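Long-range contact in epoxide hydrolase (Aspergillus niger, PDB 1QO7), which probably hydrolyses epoxides to diols as a member of the alpha/beta hydrolase fold family: residues 214-219 with 356-361. The protein carries 2 engineered substitutions. Numbering follows the deposited sequence.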
loop_
_atom_site.group_PDB
_atom_site.type_symbol
_atom_site.label_atom_id
_atom_site.label_comp_id
_atom_site.label_asym_id
_atom_site.label_seq_id
_atom_site.Cartn_x
_atom_site.Cartn_y
_atom_site.Cartn_z
ATOM N N CYS A 214 -9.494 18.410 10.995
ATOM C CA CYS A 214 -10.795 18.589 10.371
ATOM C C CYS A 214 -10.643 18.315 8.882
ATOM O O CYS A 214 -10.592 19.241 8.073
ATOM C CB CYS A 214 -11.312 20.015 10.595
ATOM S SG CYS A 214 -13.070 20.257 10.171
ATOM N N ALA A 215 -10.552 17.036 8.530
ATOM C CA ALA A 215 -10.407 16.628 7.137
ATOM C C ALA A 215 -11.673 17.013 6.379
ATOM O O ALA A 215 -12.770 16.579 6.732
ATOM C CB ALA A 215 -10.182 15.122 7.056
ATOM N N MET A 216 -11.519 17.833 5.343
ATOM C CA MET A 216 -12.664 18.275 4.559
ATOM C C MET A 216 -12.246 18.871 3.222
ATOM O O MET A 216 -11.074 19.166 2.996
ATOM C CB MET A 216 -13.458 19.323 5.342
ATOM C CG MET A 216 -12.698 20.624 5.550
ATOM S SD MET A 216 -13.620 21.817 6.527
ATOM C CE MET A 216 -14.972 22.176 5.381
ATOM N N ARG A 217 -13.228 19.045 2.343
ATOM C CA ARG A 217 -13.009 19.622 1.021
ATOM C C ARG A 217 -13.545 21.048 1.067
ATOM O O ARG A 217 -14.083 21.479 2.089
ATOM C CB ARG A 217 -13.788 18.836 -0.035
ATOM C CG ARG A 217 -13.664 17.322 0.067
ATOM C CD ARG A 217 -14.631 16.646 -0.898
ATOM N NE ARG A 217 -14.575 15.188 -0.815
ATOM C CZ ARG A 217 -15.319 14.372 -1.555
ATOM N NH1 ARG A 217 -16.181 14.871 -2.432
ATOM N NH2 ARG A 217 -15.201 13.056 -1.421
ATOM N N ALA A 218 -13.409 21.777 -0.033
ATOM C CA ALA A 218 -13.906 23.147 -0.087
ATOM C C ALA A 218 -15.405 23.137 0.225
ATOM O O ALA A 218 -16.159 22.350 -0.342
ATOM C CB ALA A 218 -13.655 23.740 -1.470
ATOM N N PRO A 219 -15.849 24.013 1.142
ATOM C CA PRO A 219 -17.256 24.124 1.552
ATOM C C PRO A 219 -18.236 24.290 0.388
ATOM O O PRO A 219 -17.908 24.894 -0.631
ATOM C CB PRO A 219 -17.250 25.344 2.468
ATOM C CG PRO A 219 -15.886 25.294 3.076
ATOM C CD PRO A 219 -15.015 24.971 1.886
ATOM N N ALA A 356 -15.180 26.452 10.413
ATOM C CA ALA A 356 -16.353 27.103 10.991
ATOM C C ALA A 356 -17.678 26.674 10.367
ATOM O O ALA A 356 -18.729 26.813 11.000
ATOM C CB ALA A 356 -16.206 28.622 10.897
ATOM N N THR A 357 -17.638 26.162 9.137
ATOM C CA THR A 357 -18.861 25.722 8.461
ATOM C C THR A 357 -19.293 24.329 8.903
ATOM O O THR A 357 -20.410 23.898 8.597
ATOM C CB THR A 357 -18.701 25.683 6.917
ATOM O OG1 THR A 357 -17.806 24.624 6.547
ATOM C CG2 THR A 357 -18.164 27.009 6.396
ATOM N N THR A 358 -18.420 23.636 9.633
ATOM C CA THR A 358 -18.704 22.276 10.081
ATOM C C THR A 358 -19.207 22.177 11.521
ATOM O O THR A 358 -19.422 21.080 12.035
ATOM C CB THR A 358 -17.451 21.376 9.941
ATOM O OG1 THR A 358 -16.494 21.723 10.945
ATOM C CG2 THR A 358 -16.813 21.562 8.568
ATOM N N GLY A 359 -19.402 23.317 12.172
ATOM C CA GLY A 359 -19.891 23.279 13.538
ATOM C C GLY A 359 -19.923 24.616 14.246
ATOM O O GLY A 359 -19.455 25.632 13.729
ATOM N N ASN A 360 -20.489 24.604 15.447
ATOM C CA ASN A 360 -20.595 25.793 16.280
ATOM C C ASN A 360 -19.212 26.111 16.857
ATOM O O ASN A 360 -18.961 25.958 18.054
ATOM C CB ASN A 360 -21.617 25.530 17.392
ATOM C CG ASN A 360 -21.766 26.701 18.338
ATOM O OD1 ASN A 360 -21.656 27.859 17.935
ATOM N ND2 ASN A 360 -22.032 26.405 19.606
ATOM N N LEU A 361 -18.313 26.556 15.985
ATOM C CA LEU A 361 -16.946 26.879 16.373
ATOM C C LEU A 361 -16.899 28.129 17.242
ATOM O O LEU A 361 -17.086 29.244 16.751
ATOM C CB LEU A 361 -16.085 27.080 15.127
ATOM C CG LEU A 361 -14.581 27.230 15.354
ATOM C CD1 LEU A 361 -14.016 25.928 15.910
ATOM C CD2 LEU A 361 -13.894 27.581 14.042
#
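In the alpha/beta hydrolase fold, the loop that leaves strand 206-211 on its way to helix 230-245 packs here, through Cys214, Met216 and Pro219, against Thr357 and Thr358, which come just ahead of the outermost strand 359-366. The backbones stay well apart: the CA atoms of Cys214 and Thr358 are 8.7 Å from each other and those of Pro219 and Thr357 7.3 Å, so side chains bridge the gap; the two segments bury 159 Å² between them, and every contact is of van der Waals type. Met216 spans both threonines, while Thr358 receives Met216 on CG2 and Cys214 on OG1. The methionine chain is extended through chi2 and then bends at chi3 (-67°), which swings CE toward Thr357 OG1, to 3.9 Å, while SD and CE both stay against Thr358 CG2. Met216 and Thr358 meet tip to tip, with Met216 CE 3.7 Å from Thr358 CG2. Met216 SD lies almost as near that methyl, at 3.8 Å. The Pro219 ring approaches Thr357 OG1 too, its CG 4.0 Å away, with the Pro219 and Thr357 side chains at about a right angle. Thr357 OG1 has its hydrogen-bond partners outside the two segments, Trp354 O and Gln329 NE2. Thr358 uses its hydroxyl likewise, on Ile355 O; each threonine thus bonds the carbonyl three residues back. With chi1 of Thr358 at 73°, OG1 sits between its own backbone N and carbonyl carbon, and CG2 points to the methionine. The predicted nucleophile Asp190 and the predicted proton donor His372 each have side chains about 11 Å from that of Cys214, which therefore does not touch them. On the Cys214 side, SG rests 3.8 Å from Thr358 OG1.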